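Local atomic coordinates of alpha-fucosidase (Bifidobacterium bifidum, PDB entry 2EAB), a protein that probably hydrolyses alpha-1,2-linked L-fucose from glycans, as the calcium-binding catalytic part of a much larger bifidobacterial protein. Residues E836-S841 and T891-K896; Q846-I851 and L881-T886. All blocks are in the same frame, centred on the assembly; numbering follows the deposited sequence.

In the fold
Both contacts lie within the family 95 C-terminal domain, near the end of the chain and far from the calcium site. Strand 833-841 comes first, in a seven-stranded antiparallel sheet, and a short turn leads to 847-851 in a second, five-stranded sheet. After further strands in both sheets, 880-884 returns beside 847-851 and contact 2 closes a loop of 29 residues. The chain then turns back to the first sheet, where 890-896 pairs with 833-841 and contact 1 closes a loop of 49, so contact 2 is nested inside it. The two contacts also touch: S841 OG probably hydrogen-bonds T886 OG1, in the loop after 880-884, and the Y892 ring meets that of F884.

Contact 1 (E836-S841 and T891-K896); sequences EVRLTS and TYTITK
V837 faces I894 and L839 faces Y892 as antiparallel hydrogen-bonded pairs, the segment axes 4.4 Å apart at their closest, with N-H...O angles of 160° or more. V837 CB meets I894 CB at 3.9 Å; branched side chains suit this buried position, since they fill it close to the backbone. The Y892 ring brings its edge to strand 836-841, CD2 lying 3.4 Å from L839 O, while its hydroxyl reaches the backbone N of T887. V837, L839, Y892 and I894 form the inner face of one sheet of a beta-sandwich, with L839 resting on A847 and V849 of the other sheet and I894 on I851. The opposite face is polar. There T840 OG1 and T891 OG1 share a hydrogen bond of 2.7 Å. The R838 chain bends at chi3 (58°), which sets NE, and one face of its guanidinium lies over the methyl of T891, NH2 to CG2 3.6 Å. E836 extends beyond CG and crosses T893 obliquely, its CG 3.9 Å from T893 CG2. An alanine at E836 would remove CG and the carboxylate from beside T893 CG2 and would probably leave that methyl less covered on a partly exposed surface.

Contact 2 (Q846-I851 and L881-T886); sequences QAAVKI and LLVFDT
A847 sets its methyl squarely over the ring of F884, CB 3.6 Å from the ring centroid and 14° off the normal, a CH-pi contact. Alanine suits the place because its short side chain lets the ring lie close across the strand; F884 holds CG between its backbone N and carbonyl carbon (chi1 54°), and the end of its side chain comes nearer to the partner strand than its start does. T886 CG2 packs on the same methyl at 3.7 Å. The backbones bond in both directions here, A847 N giving a 2.8 Å bond to F884 O nearly along the C=O axis. V849 and L882 also bond in both directions, V849 N 2.8 Å from L882 O, and V849 CG2 reaches F884 CE2 at 4.0 Å. On the other face L881 spreads its two methyls: CD1 touches A848 CB, while CD2 presses tightly on K850 CB at 3.5 Å, a reach that the branched end of leucine allows. Between the exposed side chains of Q846 and D885, a water accepts from Q846 NE2 and donates to D885 OD1. Strand 847-851 runs between the parallel strand 799-801 and the antiparallel 880-884, with 871-874 beyond; Y798 lies against A848, K850 and L881, F884 packs on L839 of strand 833-841, and L882 on Y859 and V861 of strand 859-863.

Contact 1 (E836-S841 and T891-K896)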
ATOM      1  N   GLU A 836      -4.019  22.115  21.931  1.00 10.81           N
ATOM      2  CA  GLU A 836      -2.574  21.963  22.003  1.00 11.53           C
ATOM      3  C   GLU A 836      -2.054  21.304  20.734  1.00 10.83           C
ATOM      4  O   GLU A 836      -2.696  20.397  20.185  1.00 11.38           O
ATOM      5  CB  GLU A 836      -2.172  21.129  23.225  1.00 11.57           C
ATOM      6  CG  GLU A 836      -0.669  21.058  23.465  1.00 13.21           C
ATOM      7  CD  GLU A 836      -0.284  20.050  24.529  1.00 13.61           C
ATOM      8  OE1 GLU A 836      -0.465  18.833  24.308  1.00 16.11           O
ATOM      9  OE2 GLU A 836       0.217  20.486  25.586  1.00 17.44           O
ATOM     10  N   VAL A 837      -0.914  21.792  20.255  1.00 10.19           N
ATOM     11  CA  VAL A 837      -0.143  21.088  19.242  1.00  9.99           C
ATOM     12  C   VAL A 837       1.251  20.872  19.810  1.00  9.88           C
ATOM     13  O   VAL A 837       1.830  21.785  20.413  1.00  9.66           O
ATOM     14  CB  VAL A 837      -0.057  21.877  17.915  1.00  9.86           C
ATOM     15  CG1 VAL A 837       0.710  21.077  16.866  1.00 10.46           C
ATOM     16  CG2 VAL A 837      -1.447  22.225  17.398  1.00 10.64           C
ATOM     17  N   ARG A 838       1.767  19.659  19.647  1.00  9.79           N
ATOM     18  CA  ARG A 838       3.148  19.350  19.985  1.00 10.55           C
ATOM     19  C   ARG A 838       3.878  19.016  18.694  1.00  9.70           C
ATOM     20  O   ARG A 838       3.537  18.046  18.009  1.00  9.86           O
ATOM     21  CB  ARG A 838       3.220  18.199  20.989  1.00 10.65           C
ATOM     22  CG  ARG A 838       2.582  18.541  22.335  1.00 12.07           C
ATOM     23  CD  ARG A 838       2.742  17.428  23.366  1.00 13.44           C
ATOM     24  NE  ARG A 838       4.143  17.082  23.609  1.00 18.35           N
ATOM     25  CZ  ARG A 838       4.954  17.711  24.458  1.00 20.39           C
ATOM     26  NH1 ARG A 838       4.521  18.746  25.172  1.00 22.28           N
ATOM     27  NH2 ARG A 838       6.209  17.302  24.591  1.00 21.63           N
ATOM     28  N   LEU A 839       4.863  19.843  18.355  1.00  9.19           N
ATOM     29  CA  LEU A 839       5.581  19.725  17.097  1.00  8.87           C
ATOM     30  C   LEU A 839       7.039  19.412  17.388  1.00  8.36           C
ATOM     31  O   LEU A 839       7.778  20.276  17.873  1.00  8.43           O
ATOM     32  CB  LEU A 839       5.455  21.026  16.296  1.00  8.98           C
ATOM     33  CG  LEU A 839       6.031  21.008  14.880  1.00  8.54           C
ATOM     34  CD1 LEU A 839       5.063  20.325  13.916  1.00  9.99           C
ATOM     35  CD2 LEU A 839       6.352  22.423  14.414  1.00  9.69           C
ATOM     36  N   THR A 840       7.447  18.177  17.118  1.00  8.27           N
ATOM     37  CA  THR A 840       8.833  17.788  17.314  1.00  8.29           C
ATOM     38  C   THR A 840       9.565  17.945  15.993  1.00  7.87           C
ATOM     39  O   THR A 840       9.245  17.270  15.010  1.00  8.11           O
ATOM     40  CB  THR A 840       8.954  16.332  17.790  1.00  8.39           C
ATOM     41  OG1 THR A 840       8.144  16.137  18.956  1.00  9.58           O
ATOM     42  CG2 THR A 840      10.405  15.997  18.109  1.00  9.28           C
ATOM     43  N   SER A 841      10.539  18.847  15.954  1.00  7.76           N
ATOM     44  CA  SER A 841      11.331  19.022  14.748  1.00  7.92           C
ATOM     45  C   SER A 841      12.447  17.991  14.733  1.00  7.96           C
ATOM     46  O   SER A 841      13.340  18.024  15.578  1.00  8.64           O
ATOM     47  CB  SER A 841      11.932  20.418  14.695  1.00  7.76           C
ATOM     48  OG  SER A 841      12.675  20.567  13.502  1.00  8.12           O
ATOM     49  N   THR A 891      10.993  19.806  20.805  1.00 10.56           N
ATOM     50  CA  THR A 891       9.541  19.815  20.694  1.00 10.77           C
ATOM     51  C   THR A 891       8.986  21.184  21.083  1.00 11.00           C
ATOM     52  O   THR A 891       9.323  21.743  22.136  1.00 11.51           O
ATOM     53  CB  THR A 891       8.893  18.693  21.542  1.00 10.82           C
ATOM     54  OG1 THR A 891       9.312  17.420  21.041  1.00 10.97           O
ATOM     55  CG2 THR A 891       7.373  18.760  21.483  1.00 11.05           C
ATOM     56  N   TYR A 892       8.132  21.709  20.211  1.00 10.99           N
ATOM     57  CA  TYR A 892       7.504  23.013  20.387  1.00 11.20           C
ATOM     58  C   TYR A 892       6.044  22.813  20.726  1.00 11.58           C
ATOM     59  O   TYR A 892       5.363  21.983  20.116  1.00 12.37           O
ATOM     60  CB  TYR A 892       7.676  23.851  19.115  1.00 11.37           C
ATOM     61  CG  TYR A 892       9.134  24.006  18.780  1.00 10.70           C
ATOM     62  CD1 TYR A 892       9.862  25.094  19.260  1.00 10.79           C
ATOM     63  CD2 TYR A 892       9.806  23.032  18.044  1.00 10.44           C
ATOM     64  CE1 TYR A 892      11.213  25.221  18.990  1.00 10.92           C
ATOM     65  CE2 TYR A 892      11.156  23.149  17.773  1.00 11.31           C
ATOM     66  CZ  TYR A 892      11.854  24.247  18.245  1.00 11.20           C
ATOM     67  OH  TYR A 892      13.193  24.356  17.980  1.00 11.68           O
ATOM     68  N   THR A 893       5.576  23.557  21.720  1.00 11.58           N
ATOM     69  CA  THR A 893       4.205  23.439  22.174  1.00 11.82           C
ATOM     70  C   THR A 893       3.423  24.683  21.766  1.00 11.51           C
ATOM     71  O   THR A 893       3.838  25.814  22.050  1.00 11.76           O
ATOM     72  CB  THR A 893       4.139  23.202  23.700  1.00 12.07           C
ATOM     73  OG1 THR A 893       4.947  22.069  24.042  1.00 13.35           O
ATOM     74  CG2 THR A 893       2.714  22.944  24.154  1.00 13.22           C
ATOM     75  N   ILE A 894       2.301  24.460  21.090  1.00 10.95           N
ATOM     76  CA  ILE A 894       1.479  25.537  20.549  1.00 10.79           C
ATOM     77  C   ILE A 894       0.125  25.526  21.238  1.00 10.87           C
ATOM     78  O   ILE A 894      -0.576  24.512  21.227  1.00 10.87           O
ATOM     79  CB  ILE A 894       1.315  25.407  19.016  1.00 10.66           C
ATOM     80  CG1 ILE A 894       2.688  25.276  18.340  1.00 10.81           C
ATOM     81  CG2 ILE A 894       0.549  26.598  18.458  1.00 10.45           C
ATOM     82  CD1 ILE A 894       2.631  24.953  16.857  1.00 10.80           C
ATOM     83  N   THR A 895      -0.221  26.656  21.853  1.00 11.52           N
ATOM     84  CA  THR A 895      -1.431  26.772  22.667  1.00 12.04           C
ATOM     85  C   THR A 895      -2.130  28.102  22.403  1.00 12.55           C
ATOM     86  O   THR A 895      -1.514  29.035  21.899  1.00 12.37           O
ATOM     87  CB  THR A 895      -1.097  26.690  24.172  1.00 12.17           C
ATOM     88  OG1 THR A 895      -0.029  27.598  24.468  1.00 12.25           O
ATOM     89  CG2 THR A 895      -0.689  25.273  24.566  1.00 12.35           C
ATOM     90  N   LYS A 896      -3.416  28.178  22.747  1.00 13.30           N
ATOM     91  CA  LYS A 896      -4.189  29.414  22.601  1.00 15.04           C
ATOM     92  C   LYS A 896      -3.602  30.537  23.440  1.00 15.18           C
ATOM     93  O   LYS A 896      -3.260  30.334  24.610  1.00 15.43           O
ATOM     94  CB  LYS A 896      -5.630  29.215  23.059  1.00 15.09           C
ATOM     95  CG  LYS A 896      -6.511  28.385  22.154  1.00 16.48           C
ATOM     96  CD  LYS A 896      -7.950  28.382  22.676  1.00 16.97           C
ATOM     97  CE  LYS A 896      -8.069  27.800  24.087  1.00 19.19           C
ATOM     98  NZ  LYS A 896      -7.658  26.367  24.174  1.00 18.20           N
TER

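Contact 2 (Q846-I851 and L881-T886)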
ATOM      1  N   GLN A 846      12.587  24.908   9.001  1.00  8.66           N
ATOM      2  CA  GLN A 846      11.670  25.973   9.373  1.00  9.08           C
ATOM      3  C   GLN A 846      10.268  25.411   9.568  1.00  8.51           C
ATOM      4  O   GLN A 846       9.792  24.634   8.738  1.00  8.88           O
ATOM      5  CB  GLN A 846      11.632  27.036   8.286  1.00  9.63           C
ATOM      6  CG  GLN A 846      10.715  28.188   8.621  1.00 10.70           C
ATOM      7  CD  GLN A 846      10.598  29.185   7.499  1.00 11.32           C
ATOM      8  OE1 GLN A 846      10.203  28.848   6.380  1.00 12.07           O
ATOM      9  NE2 GLN A 846      10.935  30.426   7.792  1.00 11.12           N
ATOM     10  N   ALA A 847       9.629  25.794  10.670  1.00  8.18           N
ATOM     11  CA  ALA A 847       8.234  25.441  10.906  1.00  8.02           C
ATOM     12  C   ALA A 847       7.297  26.487  10.320  1.00  7.63           C
ATOM     13  O   ALA A 847       7.541  27.688  10.435  1.00  7.71           O
ATOM     14  CB  ALA A 847       7.962  25.248  12.380  1.00  8.21           C
ATOM     15  N   ALA A 848       6.234  26.012   9.680  1.00  7.59           N
ATOM     16  CA  ALA A 848       5.172  26.862   9.162  1.00  7.91           C
ATOM     17  C   ALA A 848       3.891  26.092   9.428  1.00  7.63           C
ATOM     18  O   ALA A 848       3.666  25.029   8.835  1.00  8.37           O
ATOM     19  CB  ALA A 848       5.368  27.136   7.678  1.00  8.14           C
ATOM     20  N   VAL A 849       3.086  26.599  10.359  1.00  7.73           N
ATOM     21  CA  VAL A 849       1.982  25.831  10.921  1.00  7.68           C
ATOM     22  C   VAL A 849       0.641  26.535  10.729  1.00  7.05           C
ATOM     23  O   VAL A 849       0.447  27.662  11.205  1.00  7.04           O
ATOM     24  CB  VAL A 849       2.214  25.545  12.428  1.00  7.71           C
ATOM     25  CG1 VAL A 849       1.107  24.667  12.981  1.00  8.74           C
ATOM     26  CG2 VAL A 849       3.574  24.890  12.652  1.00  8.47           C
ATOM     27  N   LYS A 850      -0.270  25.863  10.022  1.00  7.03           N
ATOM     28  CA  LYS A 850      -1.665  26.270   9.935  1.00  7.24           C
ATOM     29  C   LYS A 850      -2.433  25.479  10.976  1.00  7.48           C
ATOM     30  O   LYS A 850      -2.178  24.286  11.171  1.00  7.64           O
ATOM     31  CB  LYS A 850      -2.229  25.959   8.547  1.00  7.41           C
ATOM     32  CG  LYS A 850      -3.613  26.546   8.291  1.00  7.16           C
ATOM     33  CD  LYS A 850      -4.124  26.238   6.891  1.00  7.24           C
ATOM     34  CE  LYS A 850      -5.501  26.847   6.677  1.00  8.47           C
ATOM     35  NZ  LYS A 850      -6.026  26.567   5.309  1.00  7.94           N
ATOM     36  N   ILE A 851      -3.373  26.135  11.649  1.00  7.64           N
ATOM     37  CA  ILE A 851      -4.280  25.428  12.542  1.00  8.05           C
ATOM     38  C   ILE A 851      -5.679  25.671  12.001  1.00  7.90           C
ATOM     39  O   ILE A 851      -6.281  26.725  12.230  1.00  8.03           O
ATOM     40  CB  ILE A 851      -4.120  25.855  14.027  1.00  8.13           C
ATOM     41  CG1 ILE A 851      -2.693  25.561  14.506  1.00  8.52           C
ATOM     42  CG2 ILE A 851      -5.133  25.123  14.907  1.00  8.91           C
ATOM     43  CD1 ILE A 851      -2.357  26.099  15.890  1.00  8.98           C
ATOM     44  N   LEU A 881      -0.512  31.357   9.076  1.00  8.88           N
ATOM     45  CA  LEU A 881       0.475  30.414   9.592  1.00  8.66           C
ATOM     46  C   LEU A 881       1.299  31.057  10.694  1.00  8.64           C
ATOM     47  O   LEU A 881       1.546  32.271  10.680  1.00  8.73           O
ATOM     48  CB  LEU A 881       1.449  29.964   8.501  1.00  8.96           C
ATOM     49  CG  LEU A 881       0.965  29.468   7.145  1.00  8.99           C
ATOM     50  CD1 LEU A 881       2.176  29.067   6.329  1.00 10.04           C
ATOM     51  CD2 LEU A 881       0.015  28.297   7.275  1.00  9.51           C
ATOM     52  N   LEU A 882       1.729  30.226  11.638  1.00  8.14           N
ATOM     53  CA  LEU A 882       2.813  30.558  12.553  1.00  8.84           C
ATOM     54  C   LEU A 882       4.109  30.056  11.942  1.00  8.64           C
ATOM     55  O   LEU A 882       4.218  28.877  11.590  1.00  8.60           O
ATOM     56  CB  LEU A 882       2.594  29.879  13.900  1.00  9.02           C
ATOM     57  CG  LEU A 882       1.509  30.479  14.790  1.00 10.34           C
ATOM     58  CD1 LEU A 882       1.034  29.463  15.814  1.00 11.77           C
ATOM     59  CD2 LEU A 882       2.013  31.746  15.480  1.00 11.93           C
ATOM     60  N   VAL A 883       5.083  30.947  11.805  1.00  8.63           N
ATOM     61  CA  VAL A 883       6.354  30.617  11.177  1.00  9.00           C
ATOM     62  C   VAL A 883       7.480  30.836  12.174  1.00  9.11           C
ATOM     63  O   VAL A 883       7.630  31.935  12.718  1.00  9.42           O
ATOM     64  CB  VAL A 883       6.596  31.469   9.904  1.00  9.15           C
ATOM     65  CG1 VAL A 883       7.941  31.132   9.269  1.00  9.90           C
ATOM     66  CG2 VAL A 883       5.469  31.261   8.897  1.00  9.98           C
ATOM     67  N   PHE A 884       8.277  29.799  12.408  1.00  8.88           N
ATOM     68  CA  PHE A 884       9.362  29.884  13.380  1.00  8.92           C
ATOM     69  C   PHE A 884      10.509  28.950  13.054  1.00  8.82           C
ATOM     70  O   PHE A 884      10.320  27.914  12.409  1.00  8.71           O
ATOM     71  CB  PHE A 884       8.858  29.677  14.821  1.00  8.93           C
ATOM     72  CG  PHE A 884       8.060  28.409  15.039  1.00  9.00           C
ATOM     73  CD1 PHE A 884       8.652  27.293  15.627  1.00  8.76           C
ATOM     74  CD2 PHE A 884       6.709  28.345  14.702  1.00  8.77           C
ATOM     75  CE1 PHE A 884       7.913  26.128  15.859  1.00  9.51           C
ATOM     76  CE2 PHE A 884       5.968  27.184  14.921  1.00  9.63           C
ATOM     77  CZ  PHE A 884       6.568  26.078  15.504  1.00  9.35           C
ATOM     78  N   ASP A 885      11.705  29.340  13.479  1.00  8.55           N
ATOM     79  CA  ASP A 885      12.874  28.479  13.388  1.00  8.53           C
ATOM     80  C   ASP A 885      12.724  27.303  14.327  1.00  8.49           C
ATOM     81  O   ASP A 885      12.100  27.412  15.378  1.00  8.53           O
ATOM     82  CB  ASP A 885      14.140  29.243  13.782  1.00  8.69           C
ATOM     83  CG  ASP A 885      14.493  30.349  12.807  1.00  9.42           C
ATOM     84  OD1 ASP A 885      14.035  30.325  11.645  1.00 11.08           O
ATOM     85  OD2 ASP A 885      15.247  31.257  13.216  1.00 10.86           O
ATOM     86  N   THR A 886      13.311  26.175  13.946  1.00  8.50           N
ATOM     87  CA  THR A 886      13.390  25.038  14.849  1.00  8.48           C
ATOM     88  C   THR A 886      14.798  24.469  14.886  1.00  8.84           C
ATOM     89  O   THR A 886      15.642  24.777  14.037  1.00  9.15           O
ATOM     90  CB  THR A 886      12.420  23.889  14.469  1.00  8.49           C
ATOM     91  OG1 THR A 886      12.908  23.209  13.309  1.00  7.92           O
ATOM     92  CG2 THR A 886      11.000  24.386  14.239  1.00  8.39           C
TER
HETATM   93  O   HOH W   1      11.776  31.280  10.379  1.00 15.43           O